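Local coordinates for CRISPR-associated endonuclease Cas12b (PDB 5U31), which cuts DNA as an RNA-guided CRISPR nuclease, using a guide RNA and a PAM sequence to recognise its target, at residues P841-E853 and V886-F898. The protein carries 3 engineered substitutions. Numbering follows the deposited sequence.
Sequences PPCQLILLAELSE and VHDLLVGTMYAAF. Engineered in segment 841-853: Ala-849 (natural residue Glu). With nucleotides of chain E.
Ile-846 N donates to Leu-890 O, one of the backbone bonds that pair strand 845-850 in parallel with strand 890-895 in the RuvC domain, an RNase H-like fold. Helices 862-871 and 873-884 link the two strands, a beta-alpha-beta crossover. Strand 890-895 is outermost in the sheet; strand 566-572 flanks 845-850 on its other side. The bonds run from Leu-890 N, which reaches Gln-844 O at 3.2 Å, to Glu-850 N, which reaches Met-894 O at 2.7 Å.

The middle of the strand pair is tightly packed on both faces. One bears Ile-846, Leu-848 and Val-891 and is buried against helices 873-884 and 796-822. Leu-848 CD1 slants across Val-891 CG2 at 4.1 Å. Both residues touch Phe-877 of helix 873-884. Ile-846 CD1 meets Leu-889 CD1, and helix 796-822 packs on both residues.

The other face bears Leu-845, Leu-847, Leu-890 and selenomethionine Met-894. Gly-892 has no side chain here, and Leu-845 CD1 comes within 3.6 Å of its N. Leu-847 has CG anti to its N (chi1 -172°), which brings CD2 to 3.7 Å from Met-894 CG. The Met-894 chain then bends away.

The solvent side is limited to exposed Tyr-895 and partly exposed Glu-850. Glu-850 bends at chi2 (50°), which carries OE1 over to Thr-893 OG1, itself hydrogen-bonded to Asn-533 O. Glu-850 OE2 accepts Ser-852 N from above the carboxylate plane.

Ala-849 is engineered; the natural residue is Glu, assigned to the DNase active site with the residue at Ala-571, also changed here. Ala-849 CB touches Ala-896 CB at 3.6 Å. DNA of chain E lies beside this end. Leu-851 CD2 packs on the sugar of DG4. The C5' of DT3 sits over one face of the Phe-898 ring, toward its rim, and Phe-898 N donates to DT3 O3' at 3.0 Å.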
loop_
_atom_site.group_PDB
_atom_site.type_symbol
_atom_site.label_atom_id
_atom_site.label_comp_id
_atom_site.label_asym_id
_atom_site.label_seq_id
_atom_site.Cartn_x
_atom_site.Cartn_y
_atom_site.Cartn_z
ATOM N N PRO A 841 -27.595 7.595 14.666
ATOM C CA PRO A 841 -27.549 8.499 13.521
ATOM C C PRO A 841 -26.202 8.419 12.835
ATOM O O PRO A 841 -25.162 8.214 13.488
ATOM C CB PRO A 841 -27.778 9.878 14.154
ATOM C CG PRO A 841 -28.520 9.593 15.407
ATOM C CD PRO A 841 -27.960 8.297 15.907
ATOM N N PRO A 842 -26.166 8.594 11.519
ATOM C CA PRO A 842 -24.915 8.406 10.784
ATOM C C PRO A 842 -23.989 9.607 10.903
ATOM O O PRO A 842 -24.384 10.709 11.293
ATOM C CB PRO A 842 -25.384 8.221 9.339
ATOM C CG PRO A 842 -26.597 9.070 9.263
ATOM C CD PRO A 842 -27.272 8.972 10.622
ATOM N N CYS A 843 -22.731 9.364 10.550
ATOM C CA CYS A 843 -21.706 10.394 10.478
ATOM C C CYS A 843 -21.444 10.721 9.016
ATOM O O CYS A 843 -21.259 9.816 8.199
ATOM C CB CYS A 843 -20.410 9.928 11.140
ATOM S SG CYS A 843 -20.586 9.310 12.812
ATOM N N GLN A 844 -21.417 12.012 8.689
ATOM C CA GLN A 844 -21.186 12.409 7.308
ATOM C C GLN A 844 -19.715 12.373 6.918
ATOM O O GLN A 844 -19.412 12.390 5.720
ATOM C CB GLN A 844 -21.756 13.808 7.052
ATOM C CG GLN A 844 -23.273 13.904 7.166
ATOM C CD GLN A 844 -23.737 13.982 8.602
ATOM O OE1 GLN A 844 -22.944 14.254 9.501
ATOM N NE2 GLN A 844 -25.022 13.736 8.830
ATOM N N LEU A 845 -18.802 12.307 7.883
ATOM C CA LEU A 845 -17.375 12.322 7.597
ATOM C C LEU A 845 -16.667 11.269 8.437
ATOM O O LEU A 845 -16.973 11.098 9.621
ATOM C CB LEU A 845 -16.776 13.707 7.869
ATOM C CG LEU A 845 -15.256 13.866 7.912
ATOM C CD1 LEU A 845 -14.631 13.492 6.581
ATOM C CD2 LEU A 845 -14.902 15.293 8.287
ATOM N N ILE A 846 -15.731 10.561 7.811
ATOM C CA ILE A 846 -14.815 9.654 8.493
ATOM C C ILE A 846 -13.446 10.315 8.503
ATOM O O ILE A 846 -12.867 10.574 7.440
ATOM C CB ILE A 846 -14.757 8.280 7.810
ATOM C CG1 ILE A 846 -16.088 7.553 7.957
ATOM C CG2 ILE A 846 -13.642 7.433 8.392
ATOM C CD1 ILE A 846 -16.164 6.314 7.123
ATOM N N LEU A 847 -12.927 10.592 9.695
ATOM C CA LEU A 847 -11.688 11.347 9.852
ATOM C C LEU A 847 -10.567 10.394 10.252
ATOM O O LEU A 847 -10.503 9.943 11.400
ATOM C CB LEU A 847 -11.859 12.455 10.890
ATOM C CG LEU A 847 -10.675 13.416 10.996
ATOM C CD1 LEU A 847 -10.453 14.120 9.675
ATOM C CD2 LEU A 847 -10.892 14.421 12.107
ATOM N N LEU A 848 -9.683 10.094 9.307
ATOM C CA LEU A 848 -8.524 9.254 9.570
ATOM C C LEU A 848 -7.308 10.111 9.902
ATOM O O LEU A 848 -7.320 11.335 9.767
ATOM C CB LEU A 848 -8.223 8.369 8.365
ATOM C CG LEU A 848 -9.256 7.315 7.995
ATOM C CD1 LEU A 848 -8.942 6.791 6.623
ATOM C CD2 LEU A 848 -9.190 6.203 8.993
ATOM N N ALA A 849 -6.241 9.454 10.338
ATOM C CA ALA A 849 -4.981 10.150 10.536
ATOM C C ALA A 849 -4.245 10.269 9.211
ATOM O O ALA A 849 -4.263 9.350 8.387
ATOM C CB ALA A 849 -4.111 9.424 11.561
ATOM N N GLU A 850 -3.616 11.418 9.002
ATOM C CA GLU A 850 -2.808 11.659 7.812
ATOM C C GLU A 850 -1.493 10.902 7.968
ATOM O O GLU A 850 -0.596 11.338 8.690
ATOM C CB GLU A 850 -2.586 13.156 7.624
ATOM C CG GLU A 850 -1.503 13.508 6.636
ATOM C CD GLU A 850 -1.682 12.772 5.341
ATOM O OE1 GLU A 850 -2.837 12.668 4.884
ATOM O OE2 GLU A 850 -0.677 12.278 4.797
ATOM N N LEU A 851 -1.370 9.755 7.295
ATOM C CA LEU A 851 -0.177 8.923 7.414
ATOM C C LEU A 851 0.428 8.598 6.053
ATOM O O LEU A 851 1.064 7.554 5.885
ATOM C CB LEU A 851 -0.482 7.633 8.172
ATOM C CG LEU A 851 -1.005 7.805 9.594
ATOM C CD1 LEU A 851 -1.186 6.448 10.238
ATOM C CD2 LEU A 851 -0.066 8.678 10.411
ATOM N N SER A 852 0.249 9.484 5.073
ATOM C CA SER A 852 0.813 9.225 3.754
ATOM C C SER A 852 2.332 9.162 3.793
ATOM O O SER A 852 2.936 8.407 3.027
ATOM C CB SER A 852 0.360 10.293 2.765
ATOM O OG SER A 852 0.843 11.566 3.157
ATOM N N GLU A 853 2.969 9.942 4.666
ATOM C CA GLU A 853 4.425 9.934 4.734
ATOM C C GLU A 853 4.973 8.792 5.578
ATOM O O GLU A 853 6.192 8.596 5.610
ATOM C CB GLU A 853 4.938 11.267 5.278
ATOM C CG GLU A 853 4.322 12.485 4.616
ATOM C CD GLU A 853 4.888 13.781 5.159
ATOM O OE1 GLU A 853 6.005 14.159 4.744
ATOM O OE2 GLU A 853 4.226 14.408 6.015
ATOM N N VAL A 886 -20.699 4.856 -2.560
ATOM C CA VAL A 886 -22.132 4.619 -2.701
ATOM C C VAL A 886 -22.914 5.223 -1.546
ATOM O O VAL A 886 -24.076 5.613 -1.710
ATOM C CB VAL A 886 -22.415 3.113 -2.807
ATOM C CG1 VAL A 886 -23.782 2.883 -3.393
ATOM C CG2 VAL A 886 -21.352 2.432 -3.630
ATOM N N HIS A 887 -22.312 5.290 -0.364
ATOM C CA HIS A 887 -23.025 5.714 0.832
ATOM C C HIS A 887 -22.982 7.217 1.055
ATOM O O HIS A 887 -23.561 7.692 2.037
ATOM C CB HIS A 887 -22.460 4.996 2.058
ATOM C CG HIS A 887 -22.437 3.506 1.924
ATOM N ND1 HIS A 887 -23.563 2.727 2.088
ATOM C CD2 HIS A 887 -21.424 2.652 1.639
ATOM C CE1 HIS A 887 -23.243 1.456 1.912
ATOM N NE2 HIS A 887 -21.952 1.384 1.639
ATOM N N ASP A 888 -22.315 7.969 0.177
ATOM C CA ASP A 888 -22.158 9.418 0.327
ATOM C C ASP A 888 -21.401 9.782 1.605
ATOM O O ASP A 888 -21.669 10.815 2.223
ATOM C CB ASP A 888 -23.513 10.134 0.293
ATOM C CG ASP A 888 -24.254 9.918 -1.001
ATOM O OD1 ASP A 888 -23.645 10.108 -2.072
ATOM O OD2 ASP A 888 -25.446 9.555 -0.951
ATOM N N LEU A 889 -20.454 8.938 2.013
ATOM C CA LEU A 889 -19.611 9.189 3.176
ATOM C C LEU A 889 -18.295 9.805 2.737
ATOM O O LEU A 889 -17.602 9.251 1.876
ATOM C CB LEU A 889 -19.324 7.900 3.943
ATOM C CG LEU A 889 -20.503 7.173 4.565
ATOM C CD1 LEU A 889 -19.990 6.021 5.400
ATOM C CD2 LEU A 889 -21.296 8.147 5.403
ATOM N N LEU A 890 -17.942 10.934 3.338
ATOM C CA LEU A 890 -16.652 11.561 3.094
ATOM C C LEU A 890 -15.606 10.930 4.002
ATOM O O LEU A 890 -15.838 10.771 5.205
ATOM C CB LEU A 890 -16.719 13.063 3.358
ATOM C CG LEU A 890 -17.887 13.845 2.768
ATOM C CD1 LEU A 890 -17.884 15.254 3.319
ATOM C CD2 LEU A 890 -17.798 13.864 1.262
ATOM N N VAL A 891 -14.459 10.576 3.438
ATOM C CA VAL A 891 -13.318 10.152 4.240
ATOM C C VAL A 891 -12.214 11.184 4.054
ATOM O O VAL A 891 -11.814 11.493 2.924
ATOM C CB VAL A 891 -12.852 8.732 3.882
ATOM C CG1 VAL A 891 -13.470 8.277 2.576
ATOM C CG2 VAL A 891 -11.323 8.640 3.848
ATOM N N GLY A 892 -11.760 11.757 5.175
ATOM C CA GLY A 892 -10.687 12.723 5.161
ATOM C C GLY A 892 -9.628 12.349 6.183
ATOM O O GLY A 892 -9.804 11.428 6.985
ATOM N N THR A 893 -8.523 13.083 6.141
ATOM C CA THR A 893 -7.401 12.842 7.031
ATOM C C THR A 893 -7.143 14.066 7.897
ATOM O O THR A 893 -7.554 15.182 7.571
ATOM C CB THR A 893 -6.133 12.491 6.251
ATOM O OG1 THR A 893 -5.843 13.540 5.319
ATOM C CG2 THR A 893 -6.317 11.178 5.503
HETATM N N MSE A 894 -6.459 13.835 9.013
HETATM C CA MSE A 894 -6.025 14.911 9.899
HETATM C C MSE A 894 -4.544 14.789 10.210
HETATM O O MSE A 894 -4.021 13.682 10.354
HETATM C CB MSE A 894 -6.823 14.902 11.202
HETATM C CG MSE A 894 -7.643 16.156 11.431
HETATM SE SE MSE A 894 -6.555 17.759 11.556
HETATM C CE MSE A 894 -7.848 19.035 10.857
ATOM N N TYR A 895 -3.879 15.938 10.316
ATOM C CA TYR A 895 -2.466 15.985 10.664
ATOM C C TYR A 895 -2.219 15.245 11.974
ATOM O O TYR A 895 -2.748 15.624 13.023
ATOM C CB TYR A 895 -2.019 17.437 10.767
ATOM C CG TYR A 895 -0.532 17.592 10.893
ATOM C CD1 TYR A 895 0.293 17.441 9.790
ATOM C CD2 TYR A 895 0.051 17.882 12.113
ATOM C CE1 TYR A 895 1.657 17.578 9.898
ATOM C CE2 TYR A 895 1.410 18.019 12.228
ATOM C CZ TYR A 895 2.212 17.868 11.121
ATOM O OH TYR A 895 3.577 18.006 11.230
ATOM N N ALA A 896 -1.410 14.188 11.918
ATOM C CA ALA A 896 -1.370 13.196 12.985
ATOM C C ALA A 896 -0.130 13.284 13.861
ATOM O O ALA A 896 0.038 12.447 14.754
ATOM C CB ALA A 896 -1.490 11.792 12.395
ATOM N N ALA A 897 0.746 14.260 13.631
ATOM C CA ALA A 897 1.991 14.326 14.387
ATOM C C ALA A 897 1.693 14.599 15.857
ATOM O O ALA A 897 0.987 15.556 16.193
ATOM C CB ALA A 897 2.910 15.396 13.810
ATOM N N PHE A 898 2.218 13.739 16.732
ATOM C CA PHE A 898 1.979 13.781 18.169
ATOM C C PHE A 898 0.523 13.545 18.546
ATOM O O PHE A 898 0.102 13.950 19.629
ATOM C CB PHE A 898 2.464 15.102 18.771
ATOM C CG PHE A 898 3.919 15.358 18.549
ATOM C CD1 PHE A 898 4.869 14.756 19.357
ATOM C CD2 PHE A 898 4.340 16.194 17.534
ATOM C CE1 PHE A 898 6.201 14.983 19.157
ATOM C CE2 PHE A 898 5.675 16.424 17.326
ATOM C CZ PHE A 898 6.609 15.818 18.139
ATOM P P DT E 3 9.334 11.660 16.117
ATOM O OP1 DT E 3 9.333 10.233 15.715
ATOM O OP2 DT E 3 10.448 12.557 15.729
ATOM O "O5'" DT E 3 7.988 12.335 15.609
ATOM C "C5'" DT E 3 7.046 12.789 16.544
ATOM C "C4'" DT E 3 5.651 12.641 15.989
ATOM O "O4'" DT E 3 5.641 13.079 14.603
ATOM C "C3'" DT E 3 5.118 11.214 15.992
ATOM O "O3'" DT E 3 3.745 11.215 16.377
ATOM C "C2'" DT E 3 5.316 10.763 14.541
ATOM C "C1'" DT E 3 5.118 12.065 13.775
ATOM N N1 DT E 3 5.836 12.124 12.449
ATOM C C2 DT E 3 5.163 12.564 11.323
ATOM O O2 DT E 3 3.992 12.902 11.330
ATOM N N3 DT E 3 5.914 12.591 10.177
ATOM C C4 DT E 3 7.244 12.235 10.042
ATOM O O4 DT E 3 7.833 12.295 8.964
ATOM C C5 DT E 3 7.889 11.788 11.260
ATOM C C7 DT E 3 9.332 11.374 11.245
ATOM C C6 DT E 3 7.161 11.758 12.387
ATOM P P DG E 4 3.172 10.068 17.344
ATOM O OP1 DG E 4 2.093 10.639 18.171
ATOM O OP2 DG E 4 4.310 9.383 17.993
ATOM O "O5'" DG E 4 2.494 9.043 16.336
ATOM C "C5'" DG E 4 1.358 9.440 15.594
ATOM C "C4'" DG E 4 1.144 8.494 14.437
ATOM O "O4'" DG E 4 2.092 8.800 13.396
ATOM C "C3'" DG E 4 1.385 7.039 14.777
ATOM O "O3'" DG E 4 0.183 6.461 15.257
ATOM C "C2'" DG E 4 1.789 6.444 13.434
ATOM C "C1'" DG E 4 2.492 7.614 12.744
ATOM N N9 DG E 4 3.948 7.531 12.771
ATOM C C8 DG E 4 4.735 6.930 13.727
ATOM N N7 DG E 4 6.014 7.016 13.476
ATOM C C5 DG E 4 6.079 7.719 12.279
ATOM C C6 DG E 4 7.201 8.116 11.511
ATOM O O6 DG E 4 8.398 7.920 11.745
ATOM N N1 DG E 4 6.819 8.810 10.365
ATOM C C2 DG E 4 5.517 9.084 10.005
ATOM N N2 DG E 4 5.340 9.765 8.862
ATOM N N3 DG E 4 4.460 8.718 10.716
ATOM C C4 DG E 4 4.814 8.041 11.834
#